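Side-chain contacts in 2-dehydro-3-deoxyphosphogluconate aldolase (Vibrio fischeri, PDB 3NZR), which belongs to the KDGP aldolase family of the TIM-barrel clan, and so is probably an enzyme built on a barrel of strands and helices: residues Ala176-Ala179 with Lys180-Asp184; Leu197-Tyr200 with Glu201-Gln205. One frame throughout, in Å; residues are numbered along the deposited sequence.

Contact 1: Ala176-Ala179 with Lys180-Asp184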
# COMPACT_ATOMS: atom_id res chain seq x y z
N ALA A 176 3.84 18.56 16.48
CA ALA A 176 2.62 18.86 17.20
C ALA A 176 1.38 18.69 16.31
O ALA A 176 0.36 18.21 16.78
CB ALA A 176 2.66 20.27 17.81
N CYS A 177 1.45 19.08 15.04
CA CYS A 177 0.32 18.93 14.13
C CYS A 177 0.11 17.45 13.74
O CYS A 177 -1.03 17.02 13.59
CB CYS A 177 0.56 19.73 12.88
SG CYS A 177 -0.72 19.56 11.63
N VAL A 178 1.16 16.66 13.66
CA VAL A 178 0.97 15.22 13.40
C VAL A 178 0.30 14.50 14.55
O VAL A 178 -0.59 13.65 14.35
CB VAL A 178 2.29 14.56 13.01
CG1 VAL A 178 2.08 13.03 12.91
CG2 VAL A 178 2.81 15.17 11.74
N ALA A 179 0.70 14.87 15.79
CA ALA A 179 0.12 14.31 17.00
C ALA A 179 -1.35 14.68 17.04
O ALA A 179 -2.16 13.82 17.33
CB ALA A 179 0.81 14.87 18.28
N LYS A 180 -1.70 15.95 16.78
CA LYS A 180 -3.12 16.35 16.74
C LYS A 180 -3.93 15.53 15.76
O LYS A 180 -5.03 15.02 16.08
CB LYS A 180 -3.24 17.80 16.36
CG LYS A 180 -4.71 18.33 16.38
CD LYS A 180 -4.79 19.86 16.11
CE LYS A 180 -6.07 20.48 16.76
NZ LYS A 180 -6.05 21.98 16.77
N ALA A 181 -3.38 15.32 14.58
CA ALA A 181 -4.06 14.55 13.54
C ALA A 181 -4.22 13.09 13.99
O ALA A 181 -5.30 12.50 13.82
CB ALA A 181 -3.31 14.65 12.18
N CYS A 182 -3.18 12.53 14.61
CA CYS A 182 -3.24 11.15 15.11
C CYS A 182 -4.36 11.01 16.16
O CYS A 182 -5.16 10.04 16.15
CB CYS A 182 -1.92 10.71 15.70
SG CYS A 182 -0.67 10.21 14.40
N ALA A 183 -4.41 11.98 17.06
CA ALA A 183 -5.37 11.97 18.16
C ALA A 183 -6.82 12.05 17.64
O ALA A 183 -7.70 11.30 18.04
CB ALA A 183 -5.07 13.14 19.06
N ASP A 184 -7.02 12.94 16.69
CA ASP A 184 -8.33 13.18 16.06
C ASP A 184 -8.84 12.01 15.16
O ASP A 184 -10.02 11.79 15.08
CB ASP A 184 -8.24 14.47 15.22
CG ASP A 184 -8.17 15.76 16.10
OD1 ASP A 184 -8.34 15.68 17.34
OD2 ASP A 184 -7.93 16.87 15.53
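Val178 and Cys182, one helical turn apart, make the side-chain contact between 176-179 and 180-184: CG1 of Val178 lies 4.2 Å from SG of Cys182, a loose apolar touch between one valine branch and the sulfur. The sulfur gets there because it stands beside its own backbone N, anti to the carbonyl carbon (chi1 -79°), which turns it back along the helix toward the preceding turn; the same rotation leaves SG 3.4 Å from the backbone O of Val178.

Polar contacts run through the backbone. Lys180 N donates to Ala176 O, Ala181 N to Cys177 O, Cys182 N to Val178 O and Ala183 N to Ala179 O, four successive i to i+4 bonds. The third is the shortest, with N of Cys182 2.8 Å from O of Val178.

Small side chains settle against these carbonyls. CB of Ala181 is 3.6 Å from O of Cys177, while CB of Ala183 lies 3.5 Å from O of Ala179. Lys180 begins the same way, its CB near O of Ala176 and of Cys177, and its chain then extends out to an exposed end.

Val178, Ala181 and Cys182 meet helix 146-155, and Val178, Ala179 and Cys182 also meet Leu189 of strand 188-191. Residues 176-184 thus form the C-terminal part of the amphipathic helix 172-184, the connecting helix of the beta-alpha-beta unit that runs from strand 160-163 to strand 188-191.

Contact 2: Leu197-Tyr200 with Glu201-Gln205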
# COMPACT_ATOMS: atom_id res chain seq x y z
N LEU A 197 17.74 11.52 26.45
CA LEU A 197 17.20 11.68 27.80
C LEU A 197 16.86 13.10 28.18
O LEU A 197 16.11 13.32 29.13
CB LEU A 197 18.16 11.13 28.88
CG LEU A 197 18.57 9.66 28.82
CD1 LEU A 197 19.32 9.26 30.10
CD2 LEU A 197 17.32 8.79 28.65
N GLU A 198 17.42 14.07 27.49
CA GLU A 198 17.21 15.46 27.89
C GLU A 198 16.00 16.06 27.21
O GLU A 198 15.42 16.97 27.74
CB GLU A 198 18.45 16.32 27.57
CG GLU A 198 19.62 16.01 28.45
CD GLU A 198 20.32 14.74 28.04
OE1 GLU A 198 20.28 14.32 26.84
OE2 GLU A 198 20.91 14.16 28.96
N ASN A 199 15.64 15.55 26.03
CA ASN A 199 14.43 16.05 25.35
C ASN A 199 13.22 15.08 25.35
O ASN A 199 12.20 15.41 24.79
CB ASN A 199 14.74 16.48 23.91
CG ASN A 199 15.23 15.33 23.03
OD1 ASN A 199 14.97 14.13 23.30
ND2 ASN A 199 15.95 15.69 21.98
N TYR A 200 13.36 13.91 25.93
CA TYR A 200 12.32 12.86 25.92
C TYR A 200 11.06 13.43 26.54
O TYR A 200 9.97 13.31 26.01
CB TYR A 200 12.76 11.63 26.76
CG TYR A 200 11.73 10.57 26.84
CD1 TYR A 200 11.41 9.77 25.69
CD2 TYR A 200 11.07 10.31 28.02
CE1 TYR A 200 10.48 8.76 25.78
CE2 TYR A 200 10.11 9.32 28.11
CZ TYR A 200 9.80 8.54 26.99
OH TYR A 200 8.85 7.54 27.11
N GLU A 201 11.19 14.02 27.69
CA GLU A 201 9.99 14.51 28.38
C GLU A 201 9.22 15.54 27.55
O GLU A 201 8.02 15.43 27.41
CB GLU A 201 10.32 15.01 29.78
CG GLU A 201 10.61 13.84 30.74
CD GLU A 201 11.49 14.22 31.98
OE1 GLU A 201 11.11 13.81 33.09
OE2 GLU A 201 12.56 14.87 31.84
N GLU A 202 9.91 16.52 26.99
CA GLU A 202 9.23 17.60 26.28
C GLU A 202 8.58 17.08 24.99
O GLU A 202 7.51 17.51 24.63
CB GLU A 202 10.20 18.74 25.95
CG GLU A 202 9.52 20.08 25.76
CD GLU A 202 10.52 21.21 25.50
OE1 GLU A 202 11.66 21.14 26.00
OE2 GLU A 202 10.16 22.17 24.78
N ILE A 203 9.23 16.14 24.32
CA ILE A 203 8.69 15.53 23.10
C ILE A 203 7.47 14.69 23.44
O ILE A 203 6.43 14.79 22.72
CB ILE A 203 9.75 14.68 22.41
CG1 ILE A 203 10.85 15.57 21.84
CG2 ILE A 203 9.16 13.77 21.32
CD1 ILE A 203 12.06 14.78 21.37
N MSE A 204 7.58 13.81 24.46
CA MSE A 204 6.40 12.99 24.86
C MSE A 204 5.24 13.92 25.32
O MSE A 204 4.09 13.71 24.94
CB MSE A 204 6.71 12.03 26.00
CG MSE A 204 7.69 10.95 25.65
SE MSE A 204 6.98 9.91 24.11
CE MSE A 204 5.61 8.99 25.14
N GLN A 205 5.55 14.96 26.11
CA GLN A 205 4.47 15.85 26.55
C GLN A 205 3.69 16.42 25.39
O GLN A 205 2.56 16.75 25.55
CB GLN A 205 4.98 17.00 27.43
CG GLN A 205 3.94 17.69 28.30
CD GLN A 205 3.29 16.70 29.23
OE1 GLN A 205 2.10 16.41 29.12
NE2 GLN A 205 4.08 16.18 30.16
O HOH W 1 13.73 14.77 29.14
O HOH W 2 12.52 17.07 28.33
O HOH W 3 13.54 19.33 26.78
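Tyr200 and Met204 meet through two complementary rotations. The tyrosine ring swings out anti to its backbone nitrogen (chi1 177°), while Met204, a selenomethionine, sets CG beside its own N, over one face of the ring, and then bends at chi2 and chi3, carrying SE obliquely past it. CG of Met204 lies 3.6 Å from the centroid of the Tyr200 ring and is displaced toward the rim, a CH-pi contact in which CZ of Tyr200 is among the nearest ring atoms. The selenium completes a Met-aromatic contact, SE of Met204 lying 4.0 Å from CE1 of Tyr200. Beyond the ring, the hydroxyl of Tyr200 is hydrogen-bonded to OG1 of Thr243, tying the far end of the ring to helix 233-247.

Asn199 and Ile203 run side by side in the same direction, with CD1 of Ile203 3.6 Å from OD1 of Asn199 against the flat amide. That amide is gripped at both ends, OD1 by the backbone N of Asp196 and ND2 by the carbonyl of Gly194.

These pairs mark the entry into helix 200-209 from the loop after strand 188-191, a beta-to-alpha connection of the TIM-barrel-clan fold. Ile203 N donates to Asn199 O, and Met204 N to Tyr200 O at 2.9 Å.

Around this first turn, water supplies further links. One molecule accepts from the backbone N of Glu201 and donates to Leu197 O and Glu201 OE2; a second, 3.0 Å from N of Glu202, accepts from that N-H and donates to Glu198 O. A third donates to Glu198 O and to OE1 of Glu202, whose other carboxylate oxygen forms a salt bridge with Arg172.

Overall arrangement
Contact 1 precedes contact 2 along the chain, and strand 188-191 lies between them: residues 176-184 end the helix that leads to this strand, whereas residues 197-205 follow it through a loop into helix 200-209. Their centres are about 17 Å apart and their nearest atoms about 7 Å, so they do not touch. Strand 188-191 is the last in order of the seven-strand parallel sheet. Contact 1 packs directly on that strand, while contact 2 faces helix 233-247 and nearby loops. Together they illustrate how successive elements of a TIM-barrel-like fold combine packing along the last turns of a helix with a water-linked helix start; the side chain of Asn199 there is about 5 Å from a bound magnesium ion.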